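Long-range contact in endoglucanase (Clostridium thermocellum, PDB 2E4T), which hydrolyses internal beta-1,4-glucosidic linkages of cellulose and probably of xyloglucan, through the glycoside hydrolase family 44 module of a larger multidomain enzyme: residues N470-G482 / T503-E515. Sequence-based numbering, arbitrary orientation.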
ATOM      1  N   ASN A 470      11.618 -12.186  32.346  1.00 15.26           N
ATOM      2  CA  ASN A 470      12.999 -12.600  32.218  1.00 15.18           C
ATOM      3  C   ASN A 470      13.089 -13.666  31.118  1.00 13.53           C
ATOM      4  O   ASN A 470      12.738 -14.823  31.284  1.00 16.43           O
ATOM      5  CB  ASN A 470      13.440 -13.204  33.533  1.00 16.77           C
ATOM      6  CG  ASN A 470      14.915 -13.412  33.568  0.50 19.34           C
ATOM      7  OD1 ASN A 470      15.399 -14.506  33.859  0.50 24.37           O
ATOM      8  ND2 ASN A 470      15.658 -12.353  33.257  0.50 19.97           N
ATOM      9  N   TYR A 471      13.479 -13.247  29.919  1.00 12.54           N
ATOM     10  CA  TYR A 471      13.466 -14.184  28.755  1.00 11.54           C
ATOM     11  C   TYR A 471      14.586 -15.236  28.861  1.00 11.85           C
ATOM     12  O   TYR A 471      15.695 -14.901  29.334  1.00 13.93           O
ATOM     13  CB  TYR A 471      13.613 -13.383  27.443  1.00 11.00           C
ATOM     14  CG  TYR A 471      12.531 -12.344  27.277  1.00 10.92           C
ATOM     15  CD1 TYR A 471      11.209 -12.734  27.097  1.00 10.49           C
ATOM     16  CD2 TYR A 471      12.840 -11.005  27.341  1.00 11.72           C
ATOM     17  CE1 TYR A 471      10.186 -11.749  26.969  1.00  9.62           C
ATOM     18  CE2 TYR A 471      11.801 -10.036  27.184  1.00 11.51           C
ATOM     19  CZ  TYR A 471      10.502 -10.427  27.022  1.00  9.50           C
ATOM     20  OH  TYR A 471       9.519  -9.449  26.905  1.00  9.97           O
ATOM     21  N   THR A 472      14.242 -16.462  28.443  1.00 12.34           N
ATOM     22  CA  THR A 472      15.212 -17.577  28.548  1.00 12.68           C
ATOM     23  C   THR A 472      15.480 -18.308  27.226  1.00 11.73           C
ATOM     24  O   THR A 472      16.345 -19.175  27.141  1.00 14.43           O
ATOM     25  CB  THR A 472      14.724 -18.637  29.563  1.00 14.29           C
ATOM     26  OG1 THR A 472      13.464 -19.155  29.154  1.00 17.90           O
ATOM     27  CG2 THR A 472      14.651 -18.040  30.940  1.00 15.68           C
ATOM     28  N   ILE A 473      14.748 -17.992  26.184  1.00 10.87           N
ATOM     29  CA  ILE A 473      15.072 -18.592  24.893  1.00 10.13           C
ATOM     30  C   ILE A 473      14.576 -17.600  23.838  1.00  8.24           C
ATOM     31  O   ILE A 473      13.537 -16.928  24.002  1.00  8.45           O
ATOM     32  CB  ILE A 473      14.389 -19.988  24.672  1.00 12.58           C
ATOM     33  CG1 ILE A 473      14.885 -20.645  23.386  1.00 13.42           C
ATOM     34  CG2 ILE A 473      12.850 -19.870  24.757  1.00 14.66           C
ATOM     35  CD1 ILE A 473      14.529 -22.147  23.258  1.00 15.10           C
ATOM     36  N   GLY A 474      15.348 -17.504  22.741  1.00  7.72           N
ATOM     37  CA  GLY A 474      14.914 -16.769  21.559  1.00  7.68           C
ATOM     38  C   GLY A 474      14.936 -17.732  20.363  1.00  7.52           C
ATOM     39  O   GLY A 474      16.017 -18.073  19.841  1.00  8.71           O
ATOM     40  N   ASN A 475      13.765 -18.168  19.919  1.00  7.37           N
ATOM     41  CA  ASN A 475      13.708 -18.950  18.688  1.00  7.56           C
ATOM     42  C   ASN A 475      13.894 -18.010  17.507  1.00  7.04           C
ATOM     43  O   ASN A 475      13.573 -16.824  17.595  1.00  7.49           O
ATOM     44  CB  ASN A 475      12.443 -19.760  18.654  1.00  9.21           C
ATOM     45  CG  ASN A 475      12.513 -20.952  19.594  1.00 10.04           C
ATOM     46  OD1 ASN A 475      11.814 -20.956  20.639  1.00 13.96           O
ATOM     47  ND2 ASN A 475      13.380 -21.893  19.321  1.00 10.59           N
ATOM     48  N   VAL A 476      14.457 -18.540  16.410  1.00  6.77           N
ATOM     49  CA  VAL A 476      14.860 -17.705  15.304  1.00  6.72           C
ATOM     50  C   VAL A 476      14.433 -18.312  13.998  1.00  6.26           C
ATOM     51  O   VAL A 476      14.636 -19.514  13.758  1.00  7.13           O
ATOM     52  CB  VAL A 476      16.409 -17.535  15.270  1.00  7.48           C
ATOM     53  CG1 VAL A 476      16.811 -16.607  14.100  1.00  8.89           C
ATOM     54  CG2 VAL A 476      16.938 -16.953  16.598  1.00  8.12           C
ATOM     55  N   TRP A 477      13.863 -17.470  13.107  1.00  5.99           N
ATOM     56  CA  TRP A 477      13.566 -17.825  11.730  1.00  6.24           C
ATOM     57  C   TRP A 477      14.239 -16.806  10.815  1.00  6.07           C
ATOM     58  O   TRP A 477      14.304 -15.622  11.166  1.00  7.24           O
ATOM     59  CB  TRP A 477      12.037 -17.835  11.493  1.00  6.78           C
ATOM     60  CG  TRP A 477      11.347 -18.965  12.181  1.00  6.97           C
ATOM     61  CD1 TRP A 477      10.918 -20.128  11.550  1.00  8.77           C
ATOM     62  CD2 TRP A 477      10.966 -19.096  13.538  1.00  7.98           C
ATOM     63  NE1 TRP A 477      10.298 -20.935  12.431  1.00 10.32           N
ATOM     64  CE2 TRP A 477      10.324 -20.350  13.663  1.00  9.39           C
ATOM     65  CE3 TRP A 477      11.080 -18.282  14.662  1.00  9.31           C
ATOM     66  CZ2 TRP A 477       9.800 -20.818  14.879  1.00 11.02           C
ATOM     67  CZ3 TRP A 477      10.558 -18.715  15.871  1.00 10.20           C
ATOM     68  CH2 TRP A 477       9.951 -19.974  15.957  1.00 11.41           C
ATOM     69  N   ALA A 478      14.779 -17.249   9.676  1.00  5.46           N
ATOM     70  CA  ALA A 478      15.541 -16.295   8.860  1.00  5.88           C
ATOM     71  C   ALA A 478      15.512 -16.695   7.395  1.00  5.53           C
ATOM     72  O   ALA A 478      15.292 -17.853   7.036  1.00  5.95           O
ATOM     73  CB  ALA A 478      17.000 -16.205   9.336  1.00  7.16           C
ATOM     74  N   PHE A 479      15.784 -15.681   6.552  1.00  5.80           N
ATOM     75  CA  PHE A 479      16.131 -15.924   5.153  1.00  5.57           C
ATOM     76  C   PHE A 479      17.423 -15.165   4.826  1.00  5.97           C
ATOM     77  O   PHE A 479      17.882 -14.276   5.552  1.00  6.75           O
ATOM     78  CB  PHE A 479      14.989 -15.574   4.171  1.00  5.88           C
ATOM     79  CG  PHE A 479      14.601 -14.106   4.120  1.00  5.49           C
ATOM     80  CD1 PHE A 479      15.308 -13.201   3.334  1.00  6.42           C
ATOM     81  CD2 PHE A 479      13.489 -13.634   4.832  1.00  5.79           C
ATOM     82  CE1 PHE A 479      14.909 -11.887   3.233  1.00  6.48           C
ATOM     83  CE2 PHE A 479      13.082 -12.316   4.717  1.00  6.00           C
ATOM     84  CZ  PHE A 479      13.777 -11.429   3.898  1.00  6.09           C
ATOM     85  N   ASP A 480      18.056 -15.588   3.709  1.00  6.18           N
ATOM     86  CA  ASP A 480      19.398 -15.114   3.396  1.00  6.53           C
ATOM     87  C   ASP A 480      19.657 -15.434   1.904  1.00  6.65           C
ATOM     88  O   ASP A 480      18.742 -15.866   1.193  1.00  7.07           O
ATOM     89  CB  ASP A 480      20.445 -15.710   4.345  1.00  7.87           C
ATOM     90  CG  ASP A 480      20.377 -17.221   4.363  1.00  8.43           C
ATOM     91  OD1 ASP A 480      20.098 -17.850   3.294  1.00  9.96           O
ATOM     92  OD2 ASP A 480      20.640 -17.793   5.458  1.00 11.61           O
ATOM     93  N   ARG A 481      20.884 -15.246   1.441  1.00  7.16           N
ATOM     94  CA  ARG A 481      21.191 -15.524   0.012  1.00  7.53           C
ATOM     95  C   ARG A 481      21.042 -16.984  -0.325  1.00  7.54           C
ATOM     96  O   ARG A 481      20.844 -17.322  -1.510  1.00  9.32           O
ATOM     97  CB  ARG A 481      22.579 -15.018  -0.336  1.00  7.92           C
ATOM     98  CG  ARG A 481      22.549 -13.539  -0.569  1.00  8.73           C
ATOM     99  CD  ARG A 481      23.896 -12.932  -0.709  1.00  8.39           C
ATOM    100  NE  ARG A 481      24.641 -12.995   0.545  1.00  8.18           N
ATOM    101  CZ  ARG A 481      25.863 -12.499   0.716  1.00  9.61           C
ATOM    102  NH1 ARG A 481      26.486 -11.911  -0.326  1.00 10.36           N
ATOM    103  NH2 ARG A 481      26.471 -12.622   1.882  1.00 12.01           N
ATOM    104  N   GLY A 482      21.209 -17.867   0.632  1.00  8.03           N
ATOM    105  CA  GLY A 482      21.070 -19.292   0.330  1.00  8.60           C
ATOM    106  C   GLY A 482      19.670 -19.672  -0.108  1.00  8.72           C
ATOM    107  O   GLY A 482      19.480 -20.602  -0.927  1.00 10.89           O
ATOM    108  N   THR A 503      25.475 -12.981  16.574  1.00  8.83           N
ATOM    109  CA  THR A 503      26.140 -12.602  15.345  1.00  9.10           C
ATOM    110  C   THR A 503      25.384 -13.205  14.169  1.00  9.30           C
ATOM    111  O   THR A 503      25.065 -14.401  14.152  1.00 11.09           O
ATOM    112  CB  THR A 503      27.596 -13.090  15.355  1.00  9.90           C
ATOM    113  OG1 THR A 503      28.267 -12.399  16.427  1.00 10.43           O
ATOM    114  CG2 THR A 503      28.273 -12.818  14.014  1.00 11.63           C
ATOM    115  N   VAL A 504      25.107 -12.330  13.189  1.00  9.51           N
ATOM    116  CA  VAL A 504      24.287 -12.651  12.059  1.00 10.06           C
ATOM    117  C   VAL A 504      25.169 -12.529  10.791  1.00  9.26           C
ATOM    118  O   VAL A 504      25.899 -11.541  10.644  1.00  8.78           O
ATOM    119  CB  VAL A 504      23.093 -11.561  11.964  1.00 11.16           C
ATOM    120  CG1 VAL A 504      22.183 -11.797  10.774  1.00 11.48           C
ATOM    121  CG2 VAL A 504      22.262 -11.562  13.252  1.00 13.37           C
ATOM    122  N   PRO A 505      25.109 -13.507   9.871  1.00  9.12           N
ATOM    123  CA  PRO A 505      25.861 -13.354   8.610  1.00  8.77           C
ATOM    124  C   PRO A 505      25.427 -12.122   7.814  1.00  7.62           C
ATOM    125  O   PRO A 505      24.351 -11.533   8.027  1.00  7.53           O
ATOM    126  CB  PRO A 505      25.540 -14.632   7.841  1.00 10.36           C
ATOM    127  CG  PRO A 505      25.151 -15.620   8.946  1.00 12.54           C
ATOM    128  CD  PRO A 505      24.401 -14.789   9.926  1.00 11.29           C
ATOM    129  N   ALA A 506      26.294 -11.727   6.879  1.00  7.58           N
ATOM    130  CA  ALA A 506      25.993 -10.685   5.932  1.00  7.61           C
ATOM    131  C   ALA A 506      24.609 -10.964   5.288  1.00  7.05           C
ATOM    132  O   ALA A 506      24.224 -12.107   5.043  1.00  8.00           O
ATOM    133  CB  ALA A 506      27.045 -10.675   4.829  1.00  8.81           C
ATOM    134  N   LEU A 507      23.905  -9.856   4.978  1.00  6.62           N
ATOM    135  CA  LEU A 507      22.683  -9.881   4.170  1.00  6.49           C
ATOM    136  C   LEU A 507      21.739 -11.016   4.619  1.00  5.97           C
ATOM    137  O   LEU A 507      21.377 -11.916   3.874  1.00  6.40           O
ATOM    138  CB  LEU A 507      22.980 -10.006   2.672  1.00  7.08           C
ATOM    139  CG  LEU A 507      23.821  -8.829   2.131  1.00  6.87           C
ATOM    140  CD1 LEU A 507      24.091  -9.055   0.618  1.00  9.84           C
ATOM    141  CD2 LEU A 507      23.190  -7.465   2.393  1.00  9.04           C
ATOM    142  N   THR A 508      21.292 -10.883   5.878  1.00  6.58           N
ATOM    143  CA  THR A 508      20.357 -11.836   6.466  1.00  7.03           C
ATOM    144  C   THR A 508      19.232 -11.068   7.162  1.00  6.20           C
ATOM    145  O   THR A 508      19.487 -10.017   7.773  1.00  7.87           O
ATOM    146  CB  THR A 508      21.108 -12.711   7.484  1.00  7.66           C
ATOM    147  OG1 THR A 508      22.058 -13.484   6.752  0.50  7.14           O
ATOM    148  CG2 THR A 508      20.209 -13.760   8.220  0.50  5.39           C
ATOM    149  N   ALA A 509      18.041 -11.625   7.096  1.00  5.86           N
ATOM    150  CA  ALA A 509      16.875 -11.105   7.770  1.00  5.66           C
ATOM    151  C   ALA A 509      16.367 -12.146   8.739  1.00  5.74           C
ATOM    152  O   ALA A 509      16.083 -13.276   8.337  1.00  7.08           O
ATOM    153  CB  ALA A 509      15.762 -10.774   6.759  1.00  6.34           C
ATOM    154  N   CYS A 510      16.230 -11.778  10.025  1.00  6.06           N
ATOM    155  CA  CYS A 510      15.806 -12.700  11.040  1.00  6.30           C
ATOM    156  C   CYS A 510      14.581 -12.186  11.804  1.00  5.69           C
ATOM    157  O   CYS A 510      14.358 -10.985  11.928  1.00  6.02           O
ATOM    158  CB  CYS A 510      16.921 -12.724  12.201  0.60  5.61           C
ATOM    159  SG  CYS A 510      18.584 -13.119  11.690  0.60  7.75           S
ATOM    160  N   HIS A 511      13.833 -13.169  12.315  1.00  5.44           N
ATOM    161  CA  HIS A 511      12.721 -12.902  13.253  1.00  5.21           C
ATOM    162  C   HIS A 511      13.037 -13.752  14.488  1.00  5.37           C
ATOM    163  O   HIS A 511      13.092 -14.979  14.414  1.00  5.98           O
ATOM    164  CB  HIS A 511      11.398 -13.334  12.606  1.00  5.74           C
ATOM    165  CG  HIS A 511      10.182 -12.926  13.381  1.00  5.61           C
ATOM    166  ND1 HIS A 511       8.987 -12.688  12.745  1.00  5.75           N
ATOM    167  CD2 HIS A 511       9.907 -12.794  14.725  1.00  6.41           C
ATOM    168  CE1 HIS A 511       8.057 -12.423  13.667  1.00  6.08           C
ATOM    169  NE2 HIS A 511       8.571 -12.464  14.880  1.00  6.13           N
ATOM    170  N   ILE A 512      13.257 -13.038  15.607  1.00  5.72           N
ATOM    171  CA  ILE A 512      13.587 -13.672  16.884  1.00  5.86           C
ATOM    172  C   ILE A 512      12.314 -13.589  17.752  1.00  5.87           C
ATOM    173  O   ILE A 512      11.672 -12.540  17.810  1.00  6.21           O
ATOM    174  CB  ILE A 512      14.727 -12.917  17.580  1.00  6.45           C
ATOM    175  CG1 ILE A 512      15.964 -12.858  16.681  1.00  7.60           C
ATOM    176  CG2 ILE A 512      15.032 -13.539  18.949  1.00  7.98           C
ATOM    177  CD1 ILE A 512      17.060 -11.920  17.214  1.00  9.63           C
ATOM    178  N   VAL A 513      11.970 -14.703  18.428  1.00  6.16           N
ATOM    179  CA  VAL A 513      10.805 -14.733  19.303  1.00  6.58           C
ATOM    180  C   VAL A 513      11.304 -15.161  20.681  1.00  6.52           C
ATOM    181  O   VAL A 513      11.691 -16.314  20.895  1.00  7.08           O
ATOM    182  CB  VAL A 513       9.735 -15.702  18.802  1.00  7.78           C
ATOM    183  CG1 VAL A 513       8.489 -15.609  19.714  1.00  9.22           C
ATOM    184  CG2 VAL A 513       9.364 -15.421  17.323  1.00  8.49           C
ATOM    185  N   LEU A 514      11.356 -14.177  21.597  1.00  6.93           N
ATOM    186  CA  LEU A 514      11.828 -14.394  22.956  1.00  7.07           C
ATOM    187  C   LEU A 514      10.694 -14.733  23.866  1.00  7.43           C
ATOM    188  O   LEU A 514       9.633 -14.119  23.837  1.00  7.65           O
ATOM    189  CB  LEU A 514      12.527 -13.158  23.454  1.00  7.64           C
ATOM    190  CG  LEU A 514      13.856 -12.837  22.793  1.00  8.29           C
ATOM    191  CD1 LEU A 514      14.176 -11.401  22.891  1.00 11.54           C
ATOM    192  CD2 LEU A 514      14.981 -13.690  23.472  1.00  9.95           C
ATOM    193  N   GLU A 515      10.944 -15.718  24.739  1.00  8.63           N
ATOM    194  CA  GLU A 515       9.974 -16.093  25.765  1.00  9.98           C
ATOM    195  C   GLU A 515      10.725 -16.464  27.056  1.00 10.66           C
ATOM    196  O   GLU A 515      11.896 -16.736  27.022  1.00 11.93           O
ATOM    197  CB  GLU A 515       9.076 -17.220  25.309  1.00 13.19           C
ATOM    198  CG  GLU A 515       9.732 -18.466  24.972  1.00 18.70           C
ATOM    199  CD  GLU A 515       8.837 -19.461  24.239  1.00 25.49           C
ATOM    200  OE1 GLU A 515       8.307 -19.161  23.131  1.00 22.69           O
ATOM    201  OE2 GLU A 515       8.718 -20.595  24.774  1.00 32.83           O
TER
HETATM  202  O   HOH W   1      22.288 -16.411   7.139  1.00 15.74           O
HETATM  203  O   HOH W   2      23.010 -13.922   2.781  1.00  8.71           O
HETATM  204  O   HOH W   3      25.695 -14.153   4.162  1.00 18.96           O
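Phe479 lies with its ring against Ala509 where strands 474-480 and 508-514 pair antiparallel in the beta-sheet domain that accompanies the TIM-like barrel of this family 44 enzyme. Chi1 of 64° sets Phe479 CG between its own backbone N and carbonyl carbon, which swings the ring over the neighbouring strand; Ala509 CB then sits above one ring face, 3.5 Å from Phe479 CZ and displaced toward the rim, in a CH-pi contact. On the same face of the sheet, Trp477 CZ3 meets Val513 CG2 at 3.8 Å, the indole and the valine crossing at a slant, and Tyr410 packs on both of them and on His511. The other face is apolar: Val476 reaches Ile512 with CG2 and Cys510 with CG1, while Leu514 CD2 lies 3.6 Å from Gly474 CA, over a residue without a side chain. Past this ladder, Thr472 and Ile473 both donate their backbone N-H to Glu515 O, forming a classic beta bulge. Beside it, Leu514 CB stands over one face of the Tyr471 ring, whose hydroxyl is hydrogen-bonded to Asp443 O and Ser467 OG, and Ile473 CG2 runs alongside Glu515 CG. At the far end a bend at chi3 (-67°) turns the Arg481 guanidinium across Leu507, so that Leu507 CD1 lies over one of its faces, offset toward the rim. Two waters lie in the guanidinium plane: one joins Arg481 N and NE to Leu507 O, and the other accepts from Arg481 NH2 at 2.9 Å and donates to Ala506 O at 2.7 Å.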